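Mandelate racemase / muconate lactonizing enzyme family protein (Agrobacterium tumefaciens, PDB 4DXK) belongs to the mandelate racemase subgroup of the enolase superfamily and probably works as a lyase or isomerase, on a substrate that is not established. Local coordinates at residues A[85-89]-A[293-299]; A[102-108]-A[331-335]; A[116-120]-A[168-174]; A[326-330]-A[341-345]. One frame throughout, in Å; residues are numbered along the deposited sequence. Where two conformers were deposited one is given.

How the interactions relate
Interactions 1 and 2 join the N-terminal capping domain to the barrel of the enolase fold, while interactions 3 and 4 lie within the barrel. Interactions 1 and 2 set helices 79-99 and 103-106, consecutive in the chain, against barrel helices 297-310 and 323-335, and meet where L298 CD1 lies 3.9 Å from I103 CG2. Interaction 4 uses an earlier turn of helix 323-335. The first strand of interaction 3, 115-118, lies beside strand 342-343 of interaction 4, with T117 OG1 2.6 Å from Q342 O. Both border the active site: the K172 side chain is about 4 Å from the sodium ion, and that of E343 about 3 Å from the phosphate.

Interaction 1: A[85-89]-A[293-299]; sequences SAFDI and SWCGGLS
The carboxylate of D88, reaching from helix 79-99, grips the first turn of helix 297-310 with two hydrogen bonds to a single residue, S299. D88 OD1 takes the hydroxyl of S299 at an OD1 to OG distance of 2.6 Å, on its syn side and close to the carboxylate plane. D88 OD2 accepts the backbone N of S299 at 2.9 Å, a fairly straight bond (N-H...O 162°) that comes in tilted from that plane. With CG anti to the backbone N (chi1 -178°), the D88 side chain reaches across to both donors at once. The amide of L298 is also near OD2, but its N-H points poorly for a bond. S299 OG is bonded as well to W92 NE1, which ties this hydroxyl back to helix 79-99.

A second polar link forms one turn earlier, where G296 N donates to S85 OG over 2.8 Å, with a bent angle of 133°; the same hydroxyl is bonded to V81 O within its own helix.

Van der Waals contacts fill in between. S85 CB packs 3.3 Å from S293 O, an oxygen that accepts from T34 OG1. D88 OD2 lies 3.4 Å from G297 CA; this closeness and the positive phi of G297 both suit a residue without a side chain. At the margin, I89 CD1 just meets S293 CB at 4.4 Å.

An acidic side chain meeting the amino end of a helix probably gains from the helix dipole. Here it joins the N-terminal capping domain to the barrel, the two-domain architecture typical of the enolase superfamily.

Interaction 2: A[102-108]-A[331-335]; sequences PIAQLLG and HLSLN
H331 projects from helix 323-335 into the start of helix 103-106, and its side chain meets three consecutive residues there. Its CB packs 3.9 Å from I103 CG2. Next along, CG lies beneath I103 CB, which stands over one face of the imidazole, offset toward the rim, in a CH-pi contact of 4.0 Å from I103 CB to the centroid of the H331 ring. The two side chains cross at about a right angle. ND1 accepts the backbone N-H of A104 at an N to ND1 distance of 3.1 Å, with the donor tilted 27° from the ring plane. CE1 touches P102 CB at 4.0 Å, near the ring edge, and NE2 at the tip is hydrogen-bonded to L376 O, so that both ring nitrogens have partners and the rotation of the ring is fixed.

P102 is the N-cap of the short helix, and the A104 amide lies in its first turn, where N-H groups have no helical carbonyl to bond; the imidazole supplies an acceptor. The short helix follows helix 79-99 of the N-terminal capping domain, while helix 323-335 is the last helix of the (β/α)7β barrel.

At the level of the imidazole, A104 CB rests 3.5 Å from H331 O. L107 CD1 lies 3.8 Å from L332 CA, and a turn on from H331, N335 CG packs against L107 CB at 3.5 Å. N335 ND2 passes 3.3 Å from G108 C, the glycine that closes the helix in a Schellman motif, and goes on to bond G109 O and D62 of a third subunit.

Interaction 3: A[116-120]-A[168-174]; sequences RTYNT and ITAMKIW. With PO4 (phosphate ion), chain B.
Strand 115-118 opens the barrel and strand 170-173 follows as the second, running parallel to it at 28°. Their backbones meet in a single bridge, N119 with M171. K172 N donates to N119 O at 2.9 Å, within the carbonyl plane, while N119 N reaches A170 O only weakly. Before the bridge, water 1 joins T117 O to T169 N, and R116 NH1 donates to T169 OG1 at 2.8 Å, tilted 17° from the guanidinium plane. Beyond it, the buried K172 O finds no hydrogen-bond partner and meets T120 CA in a CA-H...O contact of 3.2 Å.

Y118 CB packs on A170 CB at 3.6 Å, and farther out K172 CB comes 3.8 Å from Y118 CE1. The lysine chain then bends at CG-CD (chi3 80°) to bring NZ into the ring plane, where it donates to Y118 OH at 2.9 Å. The same NZ bonds O1 of a phosphate, probably from the crystallisation liquor, at 2.7 Å and forms a salt bridge with the sodium ligand E242. T120 CB meets the indole edge 3.5 Å from W174 CZ3.

A lysine ending the second barrel strand beside the metal site is characteristic of the mandelate racemase and muconate lactonizing branches of the superfamily.

Interaction 4: A[326-330]-A[341-345]; sequences LCAST and VQESV
Q342 lays its side chain against helix 323-335, crossing T330 at about a right angle, with Q342 CG 3.6 Å from T330 OG1. CG stands anti to the backbone N (chi1 177°) and the chain then bends at chi2 (57°), which turns the amide toward the carbonyl of the next residue. NE2 thereby donates to E343 O at 3.0 Å in a nearly straight bond that lies in the amide plane and uses a lone pair of the oxygen. On the other arm, Q342 OE1 sits 3.4 Å from S329 CB and also close to S329 O. Both oxygens lie within hydrogen-bonding distance of S333 OG, whose one proton they would have to share; this probably draws them together.

The helix leads into strand 342-343, the eighth barrel strand, which lies parallel beside 115-118 and so closes the ring. The side chain of E343 takes little part here: its carboxylate extends into the active site, about 3 Å from the phosphate, and E343 OE1 is hydrogen-bonded to the backbone N of the succinimide residue at position 319.

Nearer the start of the helical segment, L326 points its CD1 branch at the strand backbone, 3.4 Å from E343 O and 3.9 Å from S344 CB. The hydroxyl of T330 turns back to its own helix, where T330 OG1 donates to L326 O at 2.8 Å while T330 N reaches the same oxygen from the opposite face of its carbonyl plane.

Interaction 1: A[85-89]-A[293-299]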
# COMPACT_ATOMS: atom_id res chain seq x y z
N SER A 85 -25.72 10.66 -24.50
CA SER A 85 -25.12 11.96 -24.23
C SER A 85 -25.76 13.06 -25.08
O SER A 85 -26.06 14.15 -24.58
CB SER A 85 -23.61 11.91 -24.48
OG SER A 85 -22.97 10.94 -23.67
N ALA A 86 -25.97 12.77 -26.37
CA ALA A 86 -26.65 13.73 -27.24
C ALA A 86 -28.05 14.00 -26.71
O ALA A 86 -28.49 15.16 -26.66
CB ALA A 86 -26.71 13.19 -28.65
N PHE A 87 -28.75 12.95 -26.31
CA PHE A 87 -30.08 13.08 -25.72
C PHE A 87 -30.06 13.96 -24.46
O PHE A 87 -30.90 14.84 -24.30
CB PHE A 87 -30.66 11.69 -25.44
CG PHE A 87 -32.00 11.70 -24.76
CD1 PHE A 87 -33.15 12.03 -25.47
CD2 PHE A 87 -32.11 11.38 -23.42
CE1 PHE A 87 -34.38 12.05 -24.84
CE2 PHE A 87 -33.35 11.40 -22.79
CZ PHE A 87 -34.47 11.73 -23.50
N ASP A 88 -29.08 13.73 -23.59
CA ASP A 88 -28.96 14.51 -22.36
C ASP A 88 -28.76 16.00 -22.65
O ASP A 88 -29.37 16.86 -21.99
CB ASP A 88 -27.81 13.97 -21.52
CG ASP A 88 -27.65 14.70 -20.20
OD1 ASP A 88 -28.45 14.43 -19.28
OD2 ASP A 88 -26.73 15.54 -20.10
N ILE A 89 -27.92 16.33 -23.63
CA ILE A 89 -27.70 17.72 -24.00
C ILE A 89 -29.04 18.36 -24.41
O ILE A 89 -29.37 19.49 -24.01
CB ILE A 89 -26.62 17.85 -25.11
CG1 ILE A 89 -25.26 17.39 -24.58
CG2 ILE A 89 -26.54 19.29 -25.61
CD1 ILE A 89 -24.23 17.13 -25.67
N SER A 293 -20.37 14.89 -25.17
CA SER A 293 -21.14 14.03 -26.07
C SER A 293 -20.65 12.58 -26.11
O SER A 293 -21.24 11.75 -26.81
CB SER A 293 -21.18 14.60 -27.50
OG SER A 293 -19.96 14.42 -28.19
N TRP A 294 -19.56 12.30 -25.38
CA TRP A 294 -18.95 10.98 -25.33
C TRP A 294 -18.94 10.40 -23.91
O TRP A 294 -18.60 9.23 -23.75
CB TRP A 294 -17.50 11.02 -25.84
CG TRP A 294 -17.34 11.41 -27.28
CD1 TRP A 294 -18.33 11.45 -28.23
CD2 TRP A 294 -16.14 11.85 -27.93
NE1 TRP A 294 -17.80 11.87 -29.43
CE2 TRP A 294 -16.46 12.12 -29.27
CE3 TRP A 294 -14.81 12.00 -27.51
CZ2 TRP A 294 -15.51 12.55 -30.20
CZ3 TRP A 294 -13.87 12.44 -28.43
CH2 TRP A 294 -14.22 12.70 -29.76
N CYS A 295 -19.30 11.20 -22.89
CA CYS A 295 -19.05 10.80 -21.50
C CYS A 295 -20.31 10.60 -20.67
O CYS A 295 -20.20 10.28 -19.49
CB CYS A 295 -18.17 11.84 -20.79
SG CYS A 295 -19.01 13.37 -20.35
N GLY A 296 -21.47 10.83 -21.27
CA GLY A 296 -22.73 10.77 -20.53
C GLY A 296 -23.46 12.10 -20.43
O GLY A 296 -24.35 12.27 -19.58
N GLY A 297 -23.08 13.07 -21.25
CA GLY A 297 -23.82 14.32 -21.34
C GLY A 297 -23.35 15.37 -20.37
O GLY A 297 -22.38 15.18 -19.62
N LEU A 298 -24.06 16.49 -20.36
CA LEU A 298 -23.83 17.51 -19.35
C LEU A 298 -24.08 16.94 -17.96
O LEU A 298 -23.45 17.36 -16.99
CB LEU A 298 -24.72 18.72 -19.59
CG LEU A 298 -24.26 19.66 -20.70
CD1 LEU A 298 -25.39 20.60 -21.14
CD2 LEU A 298 -23.05 20.47 -20.27
N SER A 299 -24.99 15.97 -17.84
CA SER A 299 -25.31 15.37 -16.55
C SER A 299 -24.09 14.68 -15.92
O SER A 299 -23.76 14.94 -14.76
CB SER A 299 -26.50 14.42 -16.66
OG SER A 299 -27.67 15.18 -16.94

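Interaction 2: A[102-108]-A[331-335]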
# COMPACT_ATOMS: atom_id res chain seq x y z
N PRO A 102 -30.16 30.45 -19.56
CA PRO A 102 -29.06 29.73 -20.22
C PRO A 102 -28.65 28.48 -19.45
O PRO A 102 -28.78 28.44 -18.22
CB PRO A 102 -27.91 30.75 -20.17
CG PRO A 102 -28.59 32.09 -19.97
CD PRO A 102 -29.76 31.78 -19.08
N ILE A 103 -28.15 27.48 -20.15
CA ILE A 103 -27.66 26.28 -19.47
C ILE A 103 -26.65 26.59 -18.36
O ILE A 103 -26.72 26.00 -17.28
CB ILE A 103 -27.12 25.23 -20.48
CG1 ILE A 103 -28.29 24.60 -21.24
CG2 ILE A 103 -26.29 24.15 -19.77
CD1 ILE A 103 -27.87 23.81 -22.46
N ALA A 104 -25.73 27.53 -18.59
CA ALA A 104 -24.73 27.84 -17.56
C ALA A 104 -25.40 28.25 -16.25
O ALA A 104 -24.91 27.93 -15.17
CB ALA A 104 -23.78 28.92 -18.04
N GLN A 105 -26.52 28.96 -16.34
CA GLN A 105 -27.25 29.33 -15.14
C GLN A 105 -27.82 28.10 -14.43
O GLN A 105 -27.69 27.95 -13.22
CB GLN A 105 -28.37 30.32 -15.45
CG GLN A 105 -29.15 30.70 -14.19
CD GLN A 105 -28.26 31.35 -13.14
OE1 GLN A 105 -27.61 32.35 -13.42
NE2 GLN A 105 -28.20 30.77 -11.96
N LEU A 106 -28.43 27.21 -15.19
CA LEU A 106 -29.05 26.03 -14.62
C LEU A 106 -28.02 25.10 -13.99
O LEU A 106 -28.36 24.33 -13.10
CB LEU A 106 -29.89 25.29 -15.67
CG LEU A 106 -31.09 26.07 -16.20
CD1 LEU A 106 -31.84 25.21 -17.19
CD2 LEU A 106 -32.00 26.53 -15.06
N LEU A 107 -26.77 25.16 -14.45
CA LEU A 107 -25.70 24.37 -13.84
C LEU A 107 -25.26 24.90 -12.46
O LEU A 107 -24.57 24.18 -11.73
CB LEU A 107 -24.49 24.28 -14.77
CG LEU A 107 -24.72 23.55 -16.09
CD1 LEU A 107 -23.51 23.72 -16.99
CD2 LEU A 107 -25.03 22.08 -15.87
N GLY A 108 -25.64 26.13 -12.12
CA GLY A 108 -25.21 26.76 -10.88
C GLY A 108 -24.70 28.18 -11.03
O GLY A 108 -24.20 28.78 -10.07
N HIS A 331 -20.97 26.50 -22.06
CA HIS A 331 -21.84 26.69 -20.88
C HIS A 331 -21.23 26.02 -19.65
O HIS A 331 -21.17 26.61 -18.57
CB HIS A 331 -23.25 26.12 -21.11
CG HIS A 331 -24.12 26.97 -21.98
ND1 HIS A 331 -24.88 28.00 -21.49
CD2 HIS A 331 -24.34 26.93 -23.32
CE1 HIS A 331 -25.54 28.57 -22.48
NE2 HIS A 331 -25.24 27.94 -23.60
N LEU A 332 -20.79 24.77 -19.79
CA LEU A 332 -20.15 24.08 -18.68
C LEU A 332 -18.90 24.80 -18.19
O LEU A 332 -18.69 24.95 -16.98
CB LEU A 332 -19.81 22.65 -19.09
CG LEU A 332 -19.04 21.82 -18.06
CD1 LEU A 332 -19.83 21.63 -16.76
CD2 LEU A 332 -18.65 20.47 -18.65
N SER A 333 -18.10 25.29 -19.12
CA SER A 333 -16.87 25.99 -18.79
C SER A 333 -17.10 27.35 -18.14
O SER A 333 -16.23 27.83 -17.43
CB SER A 333 -16.01 26.16 -20.04
OG SER A 333 -15.49 24.90 -20.44
N LEU A 334 -18.25 27.99 -18.39
CA LEU A 334 -18.54 29.24 -17.71
C LEU A 334 -19.06 29.00 -16.30
O LEU A 334 -18.92 29.85 -15.42
CB LEU A 334 -19.55 30.09 -18.51
CG LEU A 334 -19.07 30.51 -19.90
CD1 LEU A 334 -20.07 31.48 -20.50
CD2 LEU A 334 -17.69 31.12 -19.90
N ASN A 335 -19.67 27.84 -16.07
CA ASN A 335 -20.16 27.51 -14.75
C ASN A 335 -19.11 26.89 -13.82
O ASN A 335 -18.95 27.31 -12.68
CB ASN A 335 -21.35 26.55 -14.81
CG ASN A 335 -21.63 25.93 -13.48
OD1 ASN A 335 -21.27 24.76 -13.24
ND2 ASN A 335 -22.20 26.70 -12.57

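Interaction 3: A[116-120]-A[168-174]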
# COMPACT_ATOMS: atom_id res chain seq x y z
N ARG A 116 -10.76 31.57 -21.31
CA ARG A 116 -9.68 31.44 -22.27
C ARG A 116 -9.91 30.24 -23.17
O ARG A 116 -10.39 29.20 -22.72
CB ARG A 116 -8.34 31.30 -21.54
CG ARG A 116 -7.12 31.36 -22.44
CD ARG A 116 -5.83 31.58 -21.64
NE ARG A 116 -5.36 30.36 -20.99
CZ ARG A 116 -4.25 29.70 -21.32
NH1 ARG A 116 -3.46 30.13 -22.29
NH2 ARG A 116 -3.92 28.59 -20.67
N THR A 117 -9.59 30.39 -24.44
CA THR A 117 -9.66 29.29 -25.39
C THR A 117 -8.27 28.84 -25.83
O THR A 117 -7.27 29.49 -25.52
CB THR A 117 -10.51 29.66 -26.62
OG1 THR A 117 -10.84 28.48 -27.37
CG2 THR A 117 -9.77 30.63 -27.52
N TYR A 118 -8.20 27.70 -26.52
CA TYR A 118 -6.98 27.29 -27.21
C TYR A 118 -7.36 26.70 -28.55
O TYR A 118 -8.49 26.24 -28.72
CB TYR A 118 -6.14 26.31 -26.39
CG TYR A 118 -6.65 24.88 -26.27
CD1 TYR A 118 -6.28 23.91 -27.20
CD2 TYR A 118 -7.43 24.49 -25.19
CE1 TYR A 118 -6.71 22.60 -27.07
CE2 TYR A 118 -7.87 23.18 -25.06
CZ TYR A 118 -7.50 22.23 -26.00
OH TYR A 118 -7.94 20.94 -25.87
N ASN A 119 -6.41 26.71 -29.48
CA ASN A 119 -6.63 26.15 -30.81
C ASN A 119 -5.69 24.99 -31.09
O ASN A 119 -4.63 24.87 -30.48
CB ASN A 119 -6.43 27.22 -31.89
CG ASN A 119 -7.54 28.27 -31.91
OD1 ASN A 119 -8.60 28.09 -31.32
ND2 ASN A 119 -7.28 29.37 -32.60
N THR A 120 -6.06 24.14 -32.04
CA THR A 120 -5.20 23.01 -32.40
C THR A 120 -4.43 23.26 -33.70
O THR A 120 -4.73 24.21 -34.43
CB THR A 120 -6.01 21.72 -32.54
OG1 THR A 120 -6.82 21.78 -33.72
CG2 THR A 120 -6.89 21.52 -31.32
N ILE A 168 -4.59 34.60 -28.46
CA ILE A 168 -4.65 33.19 -28.08
C ILE A 168 -3.27 32.74 -27.62
O ILE A 168 -2.29 32.88 -28.36
CB ILE A 168 -5.14 32.32 -29.25
CG1 ILE A 168 -6.61 32.66 -29.56
CG2 ILE A 168 -4.99 30.84 -28.93
CD1 ILE A 168 -7.12 32.08 -30.86
N THR A 169 -3.19 32.23 -26.40
CA THR A 169 -1.91 31.96 -25.77
C THR A 169 -1.70 30.49 -25.43
O THR A 169 -0.87 30.15 -24.59
CB THR A 169 -1.72 32.83 -24.50
OG1 THR A 169 -2.77 32.55 -23.57
CG2 THR A 169 -1.73 34.32 -24.85
N ALA A 170 -2.45 29.62 -26.10
CA ALA A 170 -2.25 28.19 -25.99
C ALA A 170 -2.58 27.53 -27.32
O ALA A 170 -3.52 27.94 -28.01
CB ALA A 170 -3.12 27.62 -24.88
N MET A 171 -1.82 26.49 -27.65
CA MET A 171 -2.03 25.74 -28.89
C MET A 171 -1.70 24.28 -28.63
O MET A 171 -0.82 23.95 -27.83
CB MET A 171 -1.15 26.30 -30.01
CG MET A 171 0.34 26.14 -29.76
SD MET A 171 1.37 27.04 -30.94
CE MET A 171 1.12 26.07 -32.42
N LYS A 172 -2.43 23.41 -29.32
CA LYS A 172 -2.25 21.97 -29.16
C LYS A 172 -1.81 21.36 -30.48
O LYS A 172 -2.40 21.64 -31.52
CB LYS A 172 -3.53 21.32 -28.65
CG LYS A 172 -3.37 19.83 -28.32
CD LYS A 172 -4.48 19.31 -27.39
CE LYS A 172 -5.76 19.02 -28.16
NZ LYS A 172 -6.84 18.57 -27.23
N ILE A 173 -0.77 20.52 -30.42
CA ILE A 173 -0.23 19.88 -31.62
C ILE A 173 -0.04 18.39 -31.37
O ILE A 173 0.02 17.94 -30.22
CB ILE A 173 1.11 20.53 -32.05
CG1 ILE A 173 2.17 20.42 -30.94
CG2 ILE A 173 0.89 22.00 -32.42
CD1 ILE A 173 3.55 20.89 -31.37
N TRP A 174 0.02 17.61 -32.45
CA TRP A 174 0.21 16.17 -32.35
C TRP A 174 1.25 15.65 -33.35
O TRP A 174 0.93 14.88 -34.26
CB TRP A 174 -1.13 15.41 -32.50
CG TRP A 174 -2.04 15.86 -33.61
CD1 TRP A 174 -2.09 15.37 -34.89
CD2 TRP A 174 -3.06 16.86 -33.52
NE1 TRP A 174 -3.08 16.02 -35.60
CE2 TRP A 174 -3.68 16.94 -34.78
CE3 TRP A 174 -3.50 17.70 -32.50
CZ2 TRP A 174 -4.72 17.83 -35.05
CZ3 TRP A 174 -4.53 18.58 -32.76
CH2 TRP A 174 -5.13 18.64 -34.03
P PO4 B . -8.38 17.11 -30.17
O1 PO4 B . -8.35 16.81 -28.68
O2 PO4 B . -9.54 16.40 -30.82
O3 PO4 B . -8.53 18.58 -30.47
O4 PO4 B . -7.09 16.62 -30.80
O HOH W 1 -5.61 31.67 -25.10

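Interaction 4: A[326-330]-A[341-345]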
# COMPACT_ATOMS: atom_id res chain seq x y z
N LEU A 326 -19.52 22.34 -28.95
CA LEU A 326 -18.74 23.51 -28.57
C LEU A 326 -19.56 24.43 -27.66
O LEU A 326 -19.08 24.90 -26.62
CB LEU A 326 -18.24 24.26 -29.80
CG LEU A 326 -17.55 25.60 -29.51
CD1 LEU A 326 -16.28 25.42 -28.69
CD2 LEU A 326 -17.24 26.35 -30.80
N CYS A 327 -20.81 24.68 -28.04
CA CYS A 327 -21.64 25.59 -27.28
C CYS A 327 -21.96 25.06 -25.88
O CYS A 327 -21.78 25.76 -24.88
CB CYS A 327 -22.93 25.89 -28.05
SG CYS A 327 -23.99 27.01 -27.17
N ALA A 328 -22.47 23.83 -25.79
CA ALA A 328 -22.80 23.25 -24.49
C ALA A 328 -21.56 23.13 -23.60
O ALA A 328 -21.64 23.31 -22.37
CB ALA A 328 -23.50 21.92 -24.68
N SER A 329 -20.41 22.84 -24.21
CA SER A 329 -19.17 22.78 -23.44
C SER A 329 -18.81 24.15 -22.88
O SER A 329 -18.29 24.27 -21.76
CB SER A 329 -18.03 22.26 -24.29
OG SER A 329 -18.28 20.93 -24.71
N THR A 330 -19.06 25.19 -23.67
CA THR A 330 -18.79 26.55 -23.20
C THR A 330 -19.69 26.90 -22.02
O THR A 330 -19.23 27.50 -21.05
CB THR A 330 -18.89 27.57 -24.35
OG1 THR A 330 -17.98 27.19 -25.39
CG2 THR A 330 -18.52 28.95 -23.87
N VAL A 341 -9.69 25.90 -19.50
CA VAL A 341 -9.74 26.45 -20.85
C VAL A 341 -10.87 25.76 -21.59
O VAL A 341 -11.28 24.65 -21.22
CB VAL A 341 -8.44 26.16 -21.64
CG1 VAL A 341 -7.33 27.13 -21.25
CG2 VAL A 341 -7.99 24.71 -21.45
N GLN A 342 -11.38 26.42 -22.62
CA GLN A 342 -12.35 25.82 -23.52
C GLN A 342 -11.80 25.78 -24.94
O GLN A 342 -11.74 26.82 -25.60
CB GLN A 342 -13.69 26.57 -23.51
CG GLN A 342 -14.69 25.99 -24.51
CD GLN A 342 -14.94 24.51 -24.25
OE1 GLN A 342 -15.38 24.13 -23.17
NE2 GLN A 342 -14.62 23.67 -25.24
N GLU A 343 -11.39 24.60 -25.38
CA GLU A 343 -10.92 24.37 -26.74
C GLU A 343 -11.92 24.87 -27.79
O GLU A 343 -13.13 24.72 -27.60
CB GLU A 343 -10.72 22.87 -26.95
CG GLU A 343 -10.08 22.53 -28.27
CD GLU A 343 -9.95 21.04 -28.50
OE1 GLU A 343 -10.82 20.27 -28.05
OE2 GLU A 343 -8.95 20.64 -29.13
N SER A 344 -11.42 25.43 -28.88
CA SER A 344 -12.31 25.78 -29.97
C SER A 344 -11.60 25.71 -31.31
O SER A 344 -10.38 25.59 -31.36
CB SER A 344 -12.92 27.17 -29.76
OG SER A 344 -11.94 28.19 -29.86
N VAL A 345 -12.39 25.77 -32.37
CA VAL A 345 -11.91 25.73 -33.74
C VAL A 345 -11.39 27.10 -34.15
O VAL A 345 -12.04 28.12 -33.89
CB VAL A 345 -13.06 25.34 -34.70
CG1 VAL A 345 -12.64 25.50 -36.16
CG2 VAL A 345 -13.56 23.92 -34.42